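Local coordinates for protein ABC sugar (Ribose) transporter, periplasmic substrate-binding subunit (Rhodobacter sphaeroides, PDB 3L49) that probably binds a sugar in the periplasm and delivers it to an ABC transporter, at residues I65-G70 / L89-T94; L69-V74 / Y135-C140; V74-L79 / T96-N101. All coordinates share one frame; numbering follows the deposited sequence.

Contact 1: I65-G70 / L89-T94; sequences IIEQLG and LFTVDT
Strands 65-68 and 89-92 run side by side in parallel register, and three strong backbone hydrogen bonds lace them together. Ile65 O takes the N-H of Phe90 nearly along its C=O axis, 2.9 Å from Phe90 N; the N-H of Glu67 goes back to Phe90 O, and Val92 N continues the ladder to Glu67 O. A fourth bond, Leu69 N to Val92 O, is weak at 3.4 Å, where the strands give way to loops. Side chains alternate between the sheet's two faces. On one, Ile66 CG2 meets Val92 CG1 obliquely at 3.7 Å, while the other methyl of Val92, CG2, lies alongside the extended chain of Gln68, 3.7 Å from its CG; Gln68 OE1 bonds the Gln27 side chain and NE2 the backbone O of Asp20. The opposite face carries Ile65, Leu89, Glu67 and Thr91, with Leu89 CD1 brought to 4.0 Å from Ile65 CG2. This is the pairing closed by a beta-alpha-beta crossover, helix 72-84 packing on the Ile65 and Glu67 face, as in the Rossmann-like lobes of periplasmic binding proteins. Polar side chains take over at the C-terminal ends. Glu67 has CG anti to the backbone N (chi1 -158°) and bends at chi2, so OE1 receives the hydroxyl of Thr94, whose OG1 stands 2.8 Å away nearly along the C-O axis. A water donates to Thr94 OG1 and Gly70 O, bridging the two loops. Beside them Asp93 CB packs against Leu69 CD2; Asp93 OD1 is hydrogen-bonded to Thr104, and the Asp93 side chain lies about 3 Å from a bound, unidentified ligand.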
ATOM      1  N   ILE A  65      -1.470 -11.845 -17.536  1.00 30.48           N
ATOM      2  CA  ILE A  65      -2.005 -10.612 -16.944  1.00 23.46           C
ATOM      3  C   ILE A  65      -1.337 -10.311 -15.592  1.00 28.19           C
ATOM      4  O   ILE A  65      -1.172 -11.215 -14.762  1.00 27.50           O
ATOM      5  CB  ILE A  65      -3.553 -10.685 -16.821  1.00 19.91           C
ATOM      6  CG1 ILE A  65      -4.186 -10.637 -18.221  1.00 25.79           C
ATOM      7  CG2 ILE A  65      -4.117  -9.557 -15.926  1.00 20.25           C
ATOM      8  CD1 ILE A  65      -5.672 -11.006 -18.268  1.00 27.70           C
ATOM      9  N   ILE A  66      -0.919  -9.056 -15.397  1.00 28.99           N
ATOM     10  CA  ILE A  66      -0.490  -8.582 -14.077  1.00 17.83           C
ATOM     11  C   ILE A  66      -1.517  -7.635 -13.480  1.00 19.49           C
ATOM     12  O   ILE A  66      -1.847  -6.608 -14.059  1.00 19.68           O
ATOM     13  CB  ILE A  66       0.891  -7.886 -14.073  1.00 22.46           C
ATOM     14  CG1 ILE A  66       1.919  -8.641 -14.925  1.00 29.01           C
ATOM     15  CG2 ILE A  66       1.396  -7.777 -12.644  1.00 28.76           C
ATOM     16  CD1 ILE A  66       3.279  -7.955 -14.983  1.00 16.73           C
ATOM     17  N   GLU A  67      -2.032  -7.991 -12.314  1.00 27.13           N
ATOM     18  CA  GLU A  67      -3.024  -7.167 -11.650  1.00 18.08           C
ATOM     19  C   GLU A  67      -2.343  -6.378 -10.525  1.00 16.84           C
ATOM     20  O   GLU A  67      -1.591  -6.940  -9.742  1.00 16.94           O
ATOM     21  CB  GLU A  67      -4.149  -8.061 -11.115  1.00 28.20           C
ATOM     22  CG  GLU A  67      -5.481  -7.361 -10.865  1.00 31.81           C
ATOM     23  CD  GLU A  67      -5.456  -6.446  -9.655  1.00 48.13           C
ATOM     24  OE1 GLU A  67      -4.777  -6.781  -8.662  1.00 45.84           O
ATOM     25  OE2 GLU A  67      -6.103  -5.383  -9.712  1.00 60.10           O
ATOM     26  N   GLN A  68      -2.630  -5.085 -10.425  1.00 18.61           N
ATOM     27  CA  GLN A  68      -2.047  -4.263  -9.360  1.00 23.08           C
ATOM     28  C   GLN A  68      -3.092  -3.605  -8.457  1.00 24.85           C
ATOM     29  O   GLN A  68      -3.911  -2.815  -8.920  1.00 26.22           O
ATOM     30  CB  GLN A  68      -1.123  -3.213  -9.966  1.00 19.75           C
ATOM     31  CG  GLN A  68      -0.596  -2.188  -8.994  1.00 18.84           C
ATOM     32  CD  GLN A  68       0.406  -1.263  -9.639  1.00 28.86           C
ATOM     33  OE1 GLN A  68       1.220  -1.691 -10.455  1.00 30.37           O
ATOM     34  NE2 GLN A  68       0.353   0.019  -9.281  1.00 31.81           N
ATOM     35  N   LEU A  69      -3.048  -3.955  -7.172  1.00 35.72           N
ATOM     36  CA  LEU A  69      -3.898  -3.376  -6.108  1.00 32.48           C
ATOM     37  C   LEU A  69      -5.408  -3.455  -6.343  1.00 33.72           C
ATOM     38  O   LEU A  69      -5.874  -4.196  -7.201  1.00 33.21           O
ATOM     39  CB  LEU A  69      -3.462  -1.946  -5.764  1.00 28.15           C
ATOM     40  CG  LEU A  69      -2.160  -1.860  -4.966  1.00 41.07           C
ATOM     41  CD1 LEU A  69      -1.461  -0.544  -5.227  1.00 23.94           C
ATOM     42  CD2 LEU A  69      -2.412  -2.069  -3.465  1.00 29.17           C
ATOM     43  N   GLY A  70      -6.169  -2.693  -5.563  1.00 38.24           N
ATOM     44  CA  GLY A  70      -7.618  -2.710  -5.678  1.00 42.34           C
ATOM     45  C   GLY A  70      -8.289  -3.606  -4.659  1.00 47.82           C
ATOM     46  O   GLY A  70      -7.622  -4.286  -3.874  1.00 46.84           O
ATOM     47  N   LEU A  89      -1.994 -15.587 -14.380  1.00 22.40           N
ATOM     48  CA  LEU A  89      -2.238 -14.393 -13.577  1.00 24.39           C
ATOM     49  C   LEU A  89      -1.137 -14.153 -12.532  1.00 29.15           C
ATOM     50  O   LEU A  89      -0.748 -15.047 -11.786  1.00 33.69           O
ATOM     51  CB  LEU A  89      -3.634 -14.451 -12.930  1.00 21.94           C
ATOM     52  CG  LEU A  89      -4.122 -13.323 -12.011  1.00 16.79           C
ATOM     53  CD1 LEU A  89      -4.042 -11.933 -12.661  1.00 17.75           C
ATOM     54  CD2 LEU A  89      -5.536 -13.615 -11.527  1.00 23.50           C
ATOM     55  N   PHE A  90      -0.639 -12.924 -12.517  1.00 32.82           N
ATOM     56  CA  PHE A  90       0.391 -12.486 -11.595  1.00 24.69           C
ATOM     57  C   PHE A  90      -0.144 -11.237 -10.931  1.00 26.87           C
ATOM     58  O   PHE A  90      -0.898 -10.485 -11.544  1.00 30.32           O
ATOM     59  CB  PHE A  90       1.678 -12.181 -12.361  1.00 19.77           C
ATOM     60  CG  PHE A  90       2.331 -13.400 -12.925  1.00 20.89           C
ATOM     61  CD1 PHE A  90       3.329 -14.053 -12.211  1.00 26.33           C
ATOM     62  CD2 PHE A  90       1.936 -13.920 -14.156  1.00 26.76           C
ATOM     63  CE1 PHE A  90       3.937 -15.198 -12.714  1.00 29.66           C
ATOM     64  CE2 PHE A  90       2.543 -15.068 -14.669  1.00 27.67           C
ATOM     65  CZ  PHE A  90       3.540 -15.706 -13.941  1.00 26.64           C
ATOM     66  N   THR A  91       0.213 -11.019  -9.672  1.00 25.11           N
ATOM     67  CA  THR A  91      -0.205  -9.794  -8.999  1.00 29.81           C
ATOM     68  C   THR A  91       0.956  -9.017  -8.415  1.00 28.39           C
ATOM     69  O   THR A  91       1.997  -9.590  -8.087  1.00 27.83           O
ATOM     70  CB  THR A  91      -1.208 -10.054  -7.854  1.00 26.66           C
ATOM     71  OG1 THR A  91      -0.646 -11.002  -6.940  1.00 27.07           O
ATOM     72  CG2 THR A  91      -2.553 -10.568  -8.381  1.00 21.85           C
ATOM     73  N   VAL A  92       0.774  -7.702  -8.311  1.00 28.71           N
ATOM     74  CA  VAL A  92       1.580  -6.924  -7.389  1.00 27.81           C
ATOM     75  C   VAL A  92       0.689  -6.445  -6.248  1.00 31.95           C
ATOM     76  O   VAL A  92      -0.376  -5.860  -6.475  1.00 29.94           O
ATOM     77  CB  VAL A  92       2.500  -5.825  -8.066  1.00 31.53           C
ATOM     78  CG1 VAL A  92       2.569  -5.998  -9.572  1.00 32.84           C
ATOM     79  CG2 VAL A  92       2.126  -4.405  -7.697  1.00 17.28           C
ATOM     80  N   ASP A  93       1.105  -6.803  -5.032  1.00 23.93           N
ATOM     81  CA  ASP A  93       0.397  -6.534  -3.766  1.00 25.87           C
ATOM     82  C   ASP A  93      -0.898  -7.309  -3.515  1.00 31.36           C
ATOM     83  O   ASP A  93      -1.251  -7.561  -2.360  1.00 39.18           O
ATOM     84  CB  ASP A  93       0.192  -5.031  -3.525  1.00 20.97           C
ATOM     85  CG  ASP A  93       1.433  -4.356  -2.975  1.00 35.80           C
ATOM     86  OD1 ASP A  93       2.515  -4.981  -2.958  1.00 45.57           O
ATOM     87  OD2 ASP A  93       1.325  -3.192  -2.544  1.00 43.91           O
ATOM     88  N   THR A  94      -1.606  -7.686  -4.575  1.00 36.13           N
ATOM     89  CA  THR A  94      -2.906  -8.329  -4.415  1.00 34.68           C
ATOM     90  C   THR A  94      -2.732  -9.806  -4.065  1.00 35.72           C
ATOM     91  O   THR A  94      -2.586 -10.659  -4.941  1.00 44.16           O
ATOM     92  CB  THR A  94      -3.798  -8.129  -5.665  1.00 34.95           C
ATOM     93  OG1 THR A  94      -3.777  -6.748  -6.045  1.00 38.04           O
ATOM     94  CG2 THR A  94      -5.253  -8.547  -5.383  1.00 34.83           C
TER
HETATM   95  O   HOH W   1      -4.994  -5.415  -3.658  1.00 19.50           O

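Contact 2: L69-V74 / Y135-C140; sequences LGNLDV and YSVPVC
Val137 sets its two methyls against the loop that leads into helix 72-84. CG1 is anti to the backbone N (chi1 -176°), and the side chains of Val137 and Leu69 cross obliquely with Val137 CG1 3.8 Å from Leu69 CD2, while Val137 CG2 lies 3.8 Å from Asn71 ND2. The polar link is a single hydrogen bond from Ser136 OG to Asn71 OD1, 2.7 Å long. The hydroxyl stands 57° out of the carbonyl plane rather than on a lone pair, so the amide presents part of its face to the serine. An alanine in place of Asn71 would remove this acceptor and the amide beside Val137 CG2, and would probably loosen the hold of the loop on Ser136. On the flank, Leu72 CG approaches Pro138 CG at 4.1 Å. Asn71 and Val137 occupy the N-cap positions of helices 72-84 and 138-152, which start in different lobes of the periplasmic binding protein fold: the first follows strand 64-68 and the second strand 126-131, in different halves of the sheet. The contact thus bridges the lobes at the cleft, with the Leu69 side chain about 4 Å from the bound unidentified ligand, while a disulfide ties Cys140 to Cys198 after strand 194-197.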
ATOM      1  N   LEU A  69      -3.048  -3.955  -7.172  1.00 35.72           N
ATOM      2  CA  LEU A  69      -3.898  -3.376  -6.108  1.00 32.48           C
ATOM      3  C   LEU A  69      -5.408  -3.455  -6.343  1.00 33.72           C
ATOM      4  O   LEU A  69      -5.874  -4.196  -7.201  1.00 33.21           O
ATOM      5  CB  LEU A  69      -3.462  -1.946  -5.764  1.00 28.15           C
ATOM      6  CG  LEU A  69      -2.160  -1.860  -4.966  1.00 41.07           C
ATOM      7  CD1 LEU A  69      -1.461  -0.544  -5.227  1.00 23.94           C
ATOM      8  CD2 LEU A  69      -2.412  -2.069  -3.465  1.00 29.17           C
ATOM      9  N   GLY A  70      -6.169  -2.693  -5.563  1.00 38.24           N
ATOM     10  CA  GLY A  70      -7.618  -2.710  -5.678  1.00 42.34           C
ATOM     11  C   GLY A  70      -8.289  -3.606  -4.659  1.00 47.82           C
ATOM     12  O   GLY A  70      -7.622  -4.286  -3.874  1.00 46.84           O
ATOM     13  N   ASN A  71      -9.619  -3.598  -4.680  1.00 53.65           N
ATOM     14  CA  ASN A  71     -10.427  -4.393  -3.762  1.00 54.82           C
ATOM     15  C   ASN A  71     -10.580  -5.820  -4.247  1.00 51.46           C
ATOM     16  O   ASN A  71     -11.065  -6.056  -5.357  1.00 40.15           O
ATOM     17  CB  ASN A  71     -11.800  -3.753  -3.573  1.00 56.13           C
ATOM     18  CG  ASN A  71     -11.815  -2.699  -2.481  1.00 61.27           C
ATOM     19  OD1 ASN A  71     -12.792  -2.591  -1.748  1.00 74.15           O
ATOM     20  ND2 ASN A  71     -10.738  -1.921  -2.363  1.00 45.57           N
ATOM     21  N   LEU A  72     -10.163  -6.759  -3.396  1.00 57.15           N
ATOM     22  CA  LEU A  72     -10.156  -8.191  -3.709  1.00 55.76           C
ATOM     23  C   LEU A  72     -11.567  -8.747  -3.911  1.00 50.25           C
ATOM     24  O   LEU A  72     -11.808  -9.505  -4.854  1.00 45.32           O
ATOM     25  CB  LEU A  72      -9.453  -8.981  -2.591  1.00 52.41           C
ATOM     26  CG  LEU A  72      -8.498 -10.149  -2.894  1.00 53.66           C
ATOM     27  CD1 LEU A  72      -8.705 -11.268  -1.876  1.00 52.71           C
ATOM     28  CD2 LEU A  72      -8.616 -10.702  -4.315  1.00 58.69           C
ATOM     29  N   ASP A  73     -12.482  -8.358  -3.024  1.00 51.73           N
ATOM     30  CA  ASP A  73     -13.861  -8.855  -3.035  1.00 51.48           C
ATOM     31  C   ASP A  73     -14.583  -8.534  -4.339  1.00 47.36           C
ATOM     32  O   ASP A  73     -15.339  -9.363  -4.847  1.00 51.15           O
ATOM     33  CB  ASP A  73     -14.650  -8.344  -1.815  1.00 57.05           C
ATOM     34  CG  ASP A  73     -14.708  -6.815  -1.729  1.00 72.55           C
ATOM     35  OD1 ASP A  73     -13.781  -6.129  -2.222  1.00 70.29           O
ATOM     36  OD2 ASP A  73     -15.694  -6.302  -1.152  1.00 81.91           O
ATOM     37  N   VAL A  74     -14.318  -7.345  -4.882  1.00 37.89           N
ATOM     38  CA  VAL A  74     -14.865  -6.929  -6.167  1.00 39.89           C
ATOM     39  C   VAL A  74     -14.212  -7.724  -7.304  1.00 39.62           C
ATOM     40  O   VAL A  74     -14.898  -8.211  -8.213  1.00 38.95           O
ATOM     41  CB  VAL A  74     -14.685  -5.400  -6.404  1.00 42.13           C
ATOM     42  CG1 VAL A  74     -15.452  -4.949  -7.648  1.00 40.53           C
ATOM     43  CG2 VAL A  74     -15.148  -4.598  -5.188  1.00 35.06           C
ATOM     44  N   TYR A 135      -9.175  -1.616   4.382  1.00 30.81           N
ATOM     45  CA  TYR A 135      -9.027  -2.981   4.901  1.00 26.82           C
ATOM     46  C   TYR A 135      -9.326  -4.098   3.894  1.00 23.55           C
ATOM     47  O   TYR A 135      -8.776  -5.191   4.005  1.00 37.69           O
ATOM     48  CB  TYR A 135      -9.874  -3.162   6.162  1.00 32.04           C
ATOM     49  CG  TYR A 135      -9.497  -4.373   6.978  1.00 38.48           C
ATOM     50  CD1 TYR A 135      -8.365  -4.357   7.796  1.00 34.84           C
ATOM     51  CD2 TYR A 135     -10.266  -5.542   6.930  1.00 44.63           C
ATOM     52  CE1 TYR A 135      -8.012  -5.471   8.548  1.00 40.63           C
ATOM     53  CE2 TYR A 135      -9.921  -6.664   7.683  1.00 41.23           C
ATOM     54  CZ  TYR A 135      -8.795  -6.615   8.493  1.00 44.38           C
ATOM     55  OH  TYR A 135      -8.433  -7.710   9.235  1.00 37.71           O
ATOM     56  N   SER A 136     -10.168  -3.813   2.905  1.00 25.14           N
ATOM     57  CA  SER A 136     -10.442  -4.744   1.798  1.00 24.58           C
ATOM     58  C   SER A 136      -9.280  -4.897   0.795  1.00 33.35           C
ATOM     59  O   SER A 136      -9.350  -5.716  -0.135  1.00 36.33           O
ATOM     60  CB  SER A 136     -11.699  -4.301   1.057  1.00 28.56           C
ATOM     61  OG  SER A 136     -11.550  -2.966   0.610  1.00 37.22           O
ATOM     62  N   VAL A 137      -8.234  -4.089   0.964  1.00 25.19           N
ATOM     63  CA  VAL A 137      -6.991  -4.254   0.222  1.00 30.94           C
ATOM     64  C   VAL A 137      -6.084  -5.149   1.073  1.00 31.68           C
ATOM     65  O   VAL A 137      -5.795  -4.806   2.223  1.00 38.01           O
ATOM     66  CB  VAL A 137      -6.319  -2.887  -0.061  1.00 28.32           C
ATOM     67  CG1 VAL A 137      -5.074  -3.044  -0.909  1.00 29.46           C
ATOM     68  CG2 VAL A 137      -7.297  -1.962  -0.744  1.00 29.71           C
ATOM     69  N   PRO A 138      -5.675  -6.317   0.527  1.00 33.56           N
ATOM     70  CA  PRO A 138      -4.834  -7.328   1.189  1.00 29.02           C
ATOM     71  C   PRO A 138      -3.664  -6.803   2.035  1.00 28.26           C
ATOM     72  O   PRO A 138      -3.540  -7.201   3.195  1.00 28.14           O
ATOM     73  CB  PRO A 138      -4.322  -8.171   0.015  1.00 25.94           C
ATOM     74  CG  PRO A 138      -5.438  -8.132  -0.955  1.00 23.56           C
ATOM     75  CD  PRO A 138      -6.065  -6.758  -0.827  1.00 36.50           C
ATOM     76  N   VAL A 139      -2.834  -5.918   1.475  1.00 24.68           N
ATOM     77  CA  VAL A 139      -1.665  -5.393   2.201  1.00 18.27           C
ATOM     78  C   VAL A 139      -2.034  -4.511   3.399  1.00 24.08           C
ATOM     79  O   VAL A 139      -1.351  -4.522   4.421  1.00 32.37           O
ATOM     80  CB  VAL A 139      -0.635  -4.688   1.278  1.00 21.76           C
ATOM     81  CG1 VAL A 139      -0.187  -5.634   0.183  1.00  9.94           C
ATOM     82  CG2 VAL A 139      -1.186  -3.381   0.674  1.00 22.23           C
ATOM     83  N   CYS A 140      -3.147  -3.799   3.296  1.00 26.43           N
ATOM     84  CA  CYS A 140      -3.619  -2.971   4.394  1.00 27.72           C
ATOM     85  C   CYS A 140      -4.292  -3.806   5.472  1.00 27.04           C
ATOM     86  O   CYS A 140      -4.318  -3.417   6.641  1.00 27.39           O
ATOM     87  CB  CYS A 140      -4.559  -1.884   3.871  1.00 29.48           C
ATOM     88  SG  CYS A 140      -3.685  -0.483   3.116  1.00 34.73           S
TER

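Contact 3: V74-L79 / T96-N101; sequences VLNPWL and TPHAIN
The imidazole of His98 meets helix 72-84 in two ways, by a face and by an edge. Over the face comes Leu79, whose CB lies 4.2 Å from the ring centroid of His98 and 28° off the ring normal, a CH-pi contact in which the two side chains cross at about a right angle. At the edge, in the plane of the ring, sits Asn76 OD1, 3.5 Å from His98 CD2; the amide plane is turned 51° against the imidazole. His98 has CG anti to its carbonyl carbon (chi1 -67°), which carries the ring towards the helix. The side chains of Leu79 and Thr96 cross obliquely, with Leu79 CD1 4.0 Å from Thr96 CG2. Thr96 to Ala99 form a type I turn in the loop between strands 89-92 and 101-105, which packs on the crossover helix alongside Leu89. No hydrogen bond joins 74-79 to 96-101, and Asn76 OD1 merely lies beside the CD2 and NE2 edge; the polar hold on the ring comes from farther along the helix, where Asn83 OD1 pairs with His98 ND1. Because that oxygen is an acceptor, ND1 is probably the protonated nitrogen, and a neutral ring would then leave NE2 without a proton.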
ATOM      1  N   VAL A  74     -14.318  -7.345  -4.882  1.00 37.89           N
ATOM      2  CA  VAL A  74     -14.865  -6.929  -6.167  1.00 39.89           C
ATOM      3  C   VAL A  74     -14.212  -7.724  -7.304  1.00 39.62           C
ATOM      4  O   VAL A  74     -14.898  -8.211  -8.213  1.00 38.95           O
ATOM      5  CB  VAL A  74     -14.685  -5.400  -6.404  1.00 42.13           C
ATOM      6  CG1 VAL A  74     -15.452  -4.949  -7.648  1.00 40.53           C
ATOM      7  CG2 VAL A  74     -15.148  -4.598  -5.188  1.00 35.06           C
ATOM      8  N   LEU A  75     -12.891  -7.866  -7.226  1.00 38.80           N
ATOM      9  CA  LEU A  75     -12.101  -8.503  -8.279  1.00 36.24           C
ATOM     10  C   LEU A  75     -12.276 -10.015  -8.396  1.00 34.08           C
ATOM     11  O   LEU A  75     -12.249 -10.541  -9.510  1.00 39.58           O
ATOM     12  CB  LEU A  75     -10.616  -8.156  -8.111  1.00 42.72           C
ATOM     13  CG  LEU A  75      -9.970  -6.993  -8.881  1.00 40.32           C
ATOM     14  CD1 LEU A  75     -10.964  -5.980  -9.466  1.00 50.12           C
ATOM     15  CD2 LEU A  75      -8.948  -6.307  -7.986  1.00 45.87           C
ATOM     16  N   ASN A  76     -12.462 -10.695  -7.262  1.00 33.81           N
ATOM     17  CA  ASN A  76     -12.509 -12.176  -7.203  1.00 39.13           C
ATOM     18  C   ASN A  76     -13.195 -12.932  -8.362  1.00 42.39           C
ATOM     19  O   ASN A  76     -12.543 -13.784  -8.988  1.00 41.03           O
ATOM     20  CB  ASN A  76     -13.027 -12.678  -5.844  1.00 39.56           C
ATOM     21  CG  ASN A  76     -11.932 -12.805  -4.810  1.00 47.91           C
ATOM     22  OD1 ASN A  76     -10.811 -13.222  -5.115  1.00 42.75           O
ATOM     23  ND2 ASN A  76     -12.257 -12.458  -3.566  1.00 50.34           N
ATOM     24  N   PRO A  77     -14.483 -12.609  -8.677  1.00 45.44           N
ATOM     25  CA  PRO A  77     -15.131 -13.341  -9.784  1.00 39.89           C
ATOM     26  C   PRO A  77     -14.488 -13.085 -11.146  1.00 38.73           C
ATOM     27  O   PRO A  77     -14.577 -13.930 -12.033  1.00 40.48           O
ATOM     28  CB  PRO A  77     -16.565 -12.795  -9.790  1.00 39.43           C
ATOM     29  CG  PRO A  77     -16.748 -12.140  -8.459  1.00 50.15           C
ATOM     30  CD  PRO A  77     -15.409 -11.611  -8.091  1.00 39.46           C
ATOM     31  N   TRP A  78     -13.843 -11.930 -11.296  1.00 40.29           N
ATOM     32  CA  TRP A  78     -13.200 -11.565 -12.559  1.00 41.54           C
ATOM     33  C   TRP A  78     -11.820 -12.183 -12.675  1.00 37.33           C
ATOM     34  O   TRP A  78     -11.387 -12.545 -13.771  1.00 40.07           O
ATOM     35  CB  TRP A  78     -13.199 -10.040 -12.742  1.00 42.67           C
ATOM     36  CG  TRP A  78     -14.609  -9.550 -12.820  1.00 48.24           C
ATOM     37  CD1 TRP A  78     -15.326  -8.941 -11.827  1.00 43.56           C
ATOM     38  CD2 TRP A  78     -15.511  -9.710 -13.928  1.00 47.18           C
ATOM     39  NE1 TRP A  78     -16.606  -8.688 -12.258  1.00 47.59           N
ATOM     40  CE2 TRP A  78     -16.747  -9.154 -13.541  1.00 52.11           C
ATOM     41  CE3 TRP A  78     -15.386 -10.258 -15.215  1.00 52.57           C
ATOM     42  CZ2 TRP A  78     -17.853  -9.118 -14.400  1.00 51.38           C
ATOM     43  CZ3 TRP A  78     -16.487 -10.230 -16.064  1.00 46.74           C
ATOM     44  CH2 TRP A  78     -17.703  -9.664 -15.650  1.00 47.79           C
ATOM     45  N   LEU A  79     -11.156 -12.322 -11.528  1.00 39.81           N
ATOM     46  CA  LEU A  79      -9.903 -13.056 -11.417  1.00 32.79           C
ATOM     47  C   LEU A  79     -10.124 -14.536 -11.730  1.00 35.60           C
ATOM     48  O   LEU A  79      -9.301 -15.167 -12.400  1.00 38.34           O
ATOM     49  CB  LEU A  79      -9.312 -12.887 -10.016  1.00 28.85           C
ATOM     50  CG  LEU A  79      -8.912 -11.477  -9.561  1.00 33.14           C
ATOM     51  CD1 LEU A  79      -8.424 -11.501  -8.126  1.00 29.31           C
ATOM     52  CD2 LEU A  79      -7.857 -10.838 -10.469  1.00 35.47           C
ATOM     53  N   THR A  96      -3.760 -13.129  -3.610  1.00 39.32           N
ATOM     54  CA  THR A  96      -4.882 -13.998  -3.974  1.00 40.03           C
ATOM     55  C   THR A  96      -4.425 -15.387  -4.436  1.00 34.98           C
ATOM     56  O   THR A  96      -3.408 -15.501  -5.120  1.00 40.05           O
ATOM     57  CB  THR A  96      -5.858 -13.330  -5.020  1.00 39.15           C
ATOM     58  OG1 THR A  96      -7.007 -14.166  -5.218  1.00 41.01           O
ATOM     59  CG2 THR A  96      -5.177 -13.042  -6.382  1.00 13.25           C
ATOM     60  N   PRO A  97      -5.159 -16.447  -4.030  1.00 32.30           N
ATOM     61  CA  PRO A  97      -4.994 -17.806  -4.564  1.00 32.25           C
ATOM     62  C   PRO A  97      -5.146 -17.925  -6.094  1.00 30.59           C
ATOM     63  O   PRO A  97      -4.636 -18.875  -6.685  1.00 28.34           O
ATOM     64  CB  PRO A  97      -6.116 -18.588  -3.877  1.00 32.16           C
ATOM     65  CG  PRO A  97      -6.391 -17.834  -2.630  1.00 34.13           C
ATOM     66  CD  PRO A  97      -6.175 -16.404  -2.958  1.00 27.28           C
ATOM     67  N   HIS A  98      -5.839 -16.972  -6.718  1.00 27.70           N
ATOM     68  CA  HIS A  98      -6.041 -16.958  -8.166  1.00 22.23           C
ATOM     69  C   HIS A  98      -4.724 -16.731  -8.937  1.00 29.42           C
ATOM     70  O   HIS A  98      -4.639 -17.037 -10.122  1.00 21.77           O
ATOM     71  CB  HIS A  98      -7.051 -15.874  -8.555  1.00 27.51           C
ATOM     72  CG  HIS A  98      -8.453 -16.131  -8.087  1.00 28.93           C
ATOM     73  ND1 HIS A  98      -9.249 -17.126  -8.619  1.00 27.87           N
ATOM     74  CD2 HIS A  98      -9.212 -15.497  -7.161  1.00 28.42           C
ATOM     75  CE1 HIS A  98     -10.431 -17.105  -8.024  1.00 33.85           C
ATOM     76  NE2 HIS A  98     -10.435 -16.125  -7.138  1.00 27.43           N
ATOM     77  N   ALA A  99      -3.708 -16.210  -8.250  1.00 28.80           N
ATOM     78  CA  ALA A  99      -2.421 -15.868  -8.861  1.00 32.78           C
ATOM     79  C   ALA A  99      -1.354 -16.964  -8.745  1.00 31.77           C
ATOM     80  O   ALA A  99      -1.247 -17.636  -7.720  1.00 28.68           O
ATOM     81  CB  ALA A  99      -1.896 -14.566  -8.263  1.00 32.58           C
ATOM     82  N   ILE A 100      -0.569 -17.122  -9.809  1.00 27.93           N
ATOM     83  CA  ILE A 100       0.645 -17.936  -9.803  1.00 26.35           C
ATOM     84  C   ILE A 100       1.671 -17.355  -8.811  1.00 23.41           C
ATOM     85  O   ILE A 100       2.302 -18.083  -8.043  1.00 18.01           O
ATOM     86  CB  ILE A 100       1.244 -18.017 -11.237  1.00 33.51           C
ATOM     87  CG1 ILE A 100       0.374 -18.925 -12.114  1.00 39.20           C
ATOM     88  CG2 ILE A 100       2.706 -18.507 -11.233  1.00 20.41           C
ATOM     89  CD1 ILE A 100       0.438 -18.605 -13.594  1.00 36.93           C
ATOM     90  N   ASN A 101       1.795 -16.035  -8.815  1.00 18.35           N
ATOM     91  CA  ASN A 101       2.804 -15.337  -8.034  1.00 20.68           C
ATOM     92  C   ASN A 101       2.266 -13.975  -7.597  1.00 13.15           C
ATOM     93  O   ASN A 101       1.537 -13.318  -8.338  1.00 22.46           O
ATOM     94  CB  ASN A 101       4.104 -15.204  -8.860  1.00 13.11           C
ATOM     95  CG  ASN A 101       5.141 -14.275  -8.212  1.00 25.80           C
ATOM     96  OD1 ASN A 101       5.082 -13.054  -8.372  1.00 29.21           O
ATOM     97  ND2 ASN A 101       6.105 -14.857  -7.496  1.00 23.48           N
TER

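In the fold
Helix 72-84 is the common element. Contact 1 joins the strands on either side of it in the chain, contact 2 uses its N-terminal turn and contact 3 lies farther along it. Leu69 and Gly70 belong to both contacts 1 and 2, whose centres are 11 Å apart, and Asp93 O touches Val139 CG1 at 3.4 Å. Contact 3 is centred 8 Å from contact 1; there Ile100 N lies 2.9 Å from Leu89 O, a probable hydrogen bond continuing the sheet. Leu72 CD2, 3.9 Å from Leu79 CD1, connects contacts 2 and 3. Contacts 1 and 3 lie within one lobe, whereas contact 2 spans the two; the unidentified ligand lies beside contacts 1 and 2.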